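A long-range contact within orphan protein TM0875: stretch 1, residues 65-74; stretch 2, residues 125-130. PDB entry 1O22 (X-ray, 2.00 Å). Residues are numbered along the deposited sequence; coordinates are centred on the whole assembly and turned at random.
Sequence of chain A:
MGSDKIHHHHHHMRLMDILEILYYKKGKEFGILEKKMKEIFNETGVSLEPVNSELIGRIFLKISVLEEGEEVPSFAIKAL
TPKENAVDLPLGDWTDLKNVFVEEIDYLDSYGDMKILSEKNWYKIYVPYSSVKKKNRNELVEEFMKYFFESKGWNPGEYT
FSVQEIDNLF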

# COMPACT_ATOMS: atom_id res chain seq x y z
N VAL A 65 5.66 14.36 12.98
CA VAL A 65 6.37 14.80 14.17
C VAL A 65 5.49 14.55 15.41
O VAL A 65 4.34 14.94 15.46
CB VAL A 65 6.76 16.28 14.09
CG1 VAL A 65 7.58 16.71 15.32
CG2 VAL A 65 7.58 16.50 12.83
N LEU A 66 6.05 13.87 16.41
CA LEU A 66 5.33 13.57 17.66
C LEU A 66 5.44 14.78 18.55
O LEU A 66 6.46 15.43 18.58
CB LEU A 66 5.94 12.34 18.32
CG LEU A 66 5.93 11.15 17.33
CD1 LEU A 66 7.13 10.26 17.58
CD2 LEU A 66 4.63 10.42 17.41
N GLU A 67 4.38 15.10 19.26
CA GLU A 67 4.38 16.24 20.15
C GLU A 67 5.23 15.97 21.35
O GLU A 67 5.56 14.83 21.66
CB GLU A 67 2.96 16.61 20.60
CG GLU A 67 2.13 17.20 19.46
CD GLU A 67 1.03 18.12 19.94
OE1 GLU A 67 -0.09 17.63 20.21
OE2 GLU A 67 1.29 19.33 20.07
N GLU A 68 5.64 17.05 21.99
CA GLU A 68 6.43 16.97 23.19
C GLU A 68 5.67 16.17 24.26
O GLU A 68 4.46 16.33 24.39
CB GLU A 68 6.75 18.39 23.66
CG GLU A 68 7.56 18.45 24.94
CD GLU A 68 8.17 19.83 25.21
OE1 GLU A 68 7.78 20.83 24.52
OE2 GLU A 68 9.03 19.90 26.14
N GLY A 69 6.37 15.32 25.00
CA GLY A 69 5.76 14.49 26.01
C GLY A 69 5.09 13.24 25.44
O GLY A 69 4.40 12.54 26.17
N GLU A 70 5.31 12.97 24.14
CA GLU A 70 4.87 11.74 23.48
C GLU A 70 6.07 10.89 23.03
O GLU A 70 7.02 11.38 22.39
CB GLU A 70 3.95 12.04 22.27
CG GLU A 70 2.68 12.80 22.62
CD GLU A 70 1.80 13.08 21.39
OE1 GLU A 70 2.21 12.75 20.24
OE2 GLU A 70 0.69 13.66 21.57
N GLU A 71 5.97 9.61 23.34
CA GLU A 71 6.86 8.55 22.83
C GLU A 71 6.65 8.20 21.38
O GLU A 71 5.52 8.25 20.89
CB GLU A 71 6.63 7.28 23.63
CG GLU A 71 7.05 7.41 25.07
CD GLU A 71 6.80 6.15 25.86
OE1 GLU A 71 5.63 5.80 26.07
OE2 GLU A 71 7.79 5.53 26.31
N VAL A 72 7.75 7.87 20.70
CA VAL A 72 7.69 7.34 19.34
C VAL A 72 7.08 5.94 19.37
O VAL A 72 7.23 5.23 20.35
CB VAL A 72 9.12 7.27 18.62
CG1 VAL A 72 9.72 8.66 18.45
CG2 VAL A 72 10.09 6.29 19.35
N PRO A 73 6.39 5.57 18.32
CA PRO A 73 5.83 4.24 18.21
C PRO A 73 6.92 3.19 17.97
O PRO A 73 7.93 3.44 17.35
CB PRO A 73 4.92 4.37 16.98
CG PRO A 73 5.46 5.48 16.18
CD PRO A 73 6.13 6.41 17.13
N SER A 74 6.71 2.01 18.51
CA SER A 74 7.46 0.84 18.12
C SER A 74 6.69 -0.12 17.24
O SER A 74 7.32 -0.87 16.52
CB SER A 74 7.94 0.09 19.35
OG SER A 74 8.88 0.87 20.04
N ILE A 125 7.58 8.00 8.42
CA ILE A 125 8.55 8.19 9.45
C ILE A 125 7.99 9.02 10.57
O ILE A 125 7.15 9.87 10.36
CB ILE A 125 9.85 8.77 8.88
CG1 ILE A 125 9.67 10.17 8.36
CG2 ILE A 125 10.42 7.82 7.76
CD1 ILE A 125 11.01 10.85 8.08
N TYR A 126 8.45 8.69 11.76
CA TYR A 126 7.98 9.30 13.00
C TYR A 126 9.19 9.77 13.71
O TYR A 126 10.17 9.02 13.88
CB TYR A 126 7.26 8.26 13.85
CG TYR A 126 6.10 7.68 13.13
CD1 TYR A 126 4.83 8.25 13.23
CD2 TYR A 126 6.26 6.55 12.32
CE1 TYR A 126 3.76 7.71 12.52
CE2 TYR A 126 5.24 6.02 11.66
CZ TYR A 126 3.98 6.59 11.76
OH TYR A 126 2.98 6.00 11.04
N VAL A 127 9.19 11.05 14.08
CA VAL A 127 10.31 11.62 14.77
C VAL A 127 9.82 12.42 15.97
O VAL A 127 8.76 13.04 15.94
CB VAL A 127 11.14 12.52 13.86
CG1 VAL A 127 11.99 11.69 12.89
CG2 VAL A 127 10.25 13.51 13.09
N PRO A 128 10.60 12.43 17.04
CA PRO A 128 10.22 13.19 18.21
C PRO A 128 10.44 14.67 18.02
O PRO A 128 11.44 15.11 17.44
CB PRO A 128 11.14 12.64 19.32
CG PRO A 128 12.23 11.95 18.65
CD PRO A 128 11.89 11.74 17.20
N TYR A 129 9.49 15.45 18.50
CA TYR A 129 9.58 16.89 18.41
C TYR A 129 10.97 17.39 18.83
O TYR A 129 11.63 18.19 18.13
CB TYR A 129 8.52 17.54 19.30
CG TYR A 129 8.70 19.06 19.47
CD1 TYR A 129 8.63 19.92 18.36
CD2 TYR A 129 8.96 19.62 20.73
CE1 TYR A 129 8.81 21.30 18.49
CE2 TYR A 129 9.13 21.02 20.88
CZ TYR A 129 9.06 21.85 19.75
OH TYR A 129 9.22 23.22 19.85
N SER A 130 11.39 16.91 19.99
CA SER A 130 12.61 17.34 20.59
C SER A 130 13.85 17.13 19.67
O SER A 130 14.80 17.91 19.76
CB SER A 130 12.79 16.63 21.92
OG SER A 130 12.73 15.23 21.76

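Two strand segments far apart in sequence lie side by side and parallel, Val 65 paired with Val 127 and Leu 66 with Pro 128, their CA atoms 5.1 and 4.9 Å apart; together the two stretches bury 470 Å². In backbone hydrogen bonding, Leu 66 reaches across the strands with both its amide and its carbonyl. Leu 66 N donates to Val 127 O at 2.9 Å, nearly straight at 174°, and Leu 66 O accepts from Tyr 129 N at 3.0 Å, a weak bond bent to 129°. The two bonds straddle Pro 128, whose ring nitrogen has no hydrogen to donate. Val 127 O also receives a CA-H...O contact from Val 65 CA at 3.5 Å, so one carbonyl meets two consecutive residues.

Among apolar contacts, on the face carrying Val 65 and Val 127, the CG2 methyls of Val 65 and Val 127 meet at 4.0 Å, while Val 65 CG1 packs against Tyr 129 CA at 3.7 Å. On the face of Leu 66 and Pro 128, Leu 66 CD1 lies 4.2 Å from Tyr 126 CB, and Val 72 CG1 rests 4.0 Å from Pro 128 CD. Val 72 thus brings the chain back to the partner strand after the turn.

Of the aromatic contacts, Pro 73 covers one face of the Tyr 126 ring in a CH-pi contact, Pro 73 CG 4.1 Å from the ring centroid and 22° off the normal. The Tyr 129 ring sits obliquely by Glu 68, with Tyr 129 CD2 3.9 Å from Glu 68 CB; Glu 68 OE1 comes equally near, 3.9 Å from Tyr 129 CE2.

Within the first stretch, a type II turn from Glu 67 to Glu 70 is closed by Glu 70 N donating to Glu 67 O at 3.1 Å. Gly 69 takes the positive phi (81°) that favours glycine. Glu 70 OE1 accepts a weak bond from Glu 67 N at 3.3 Å, tying the side chain back to the start of the turn.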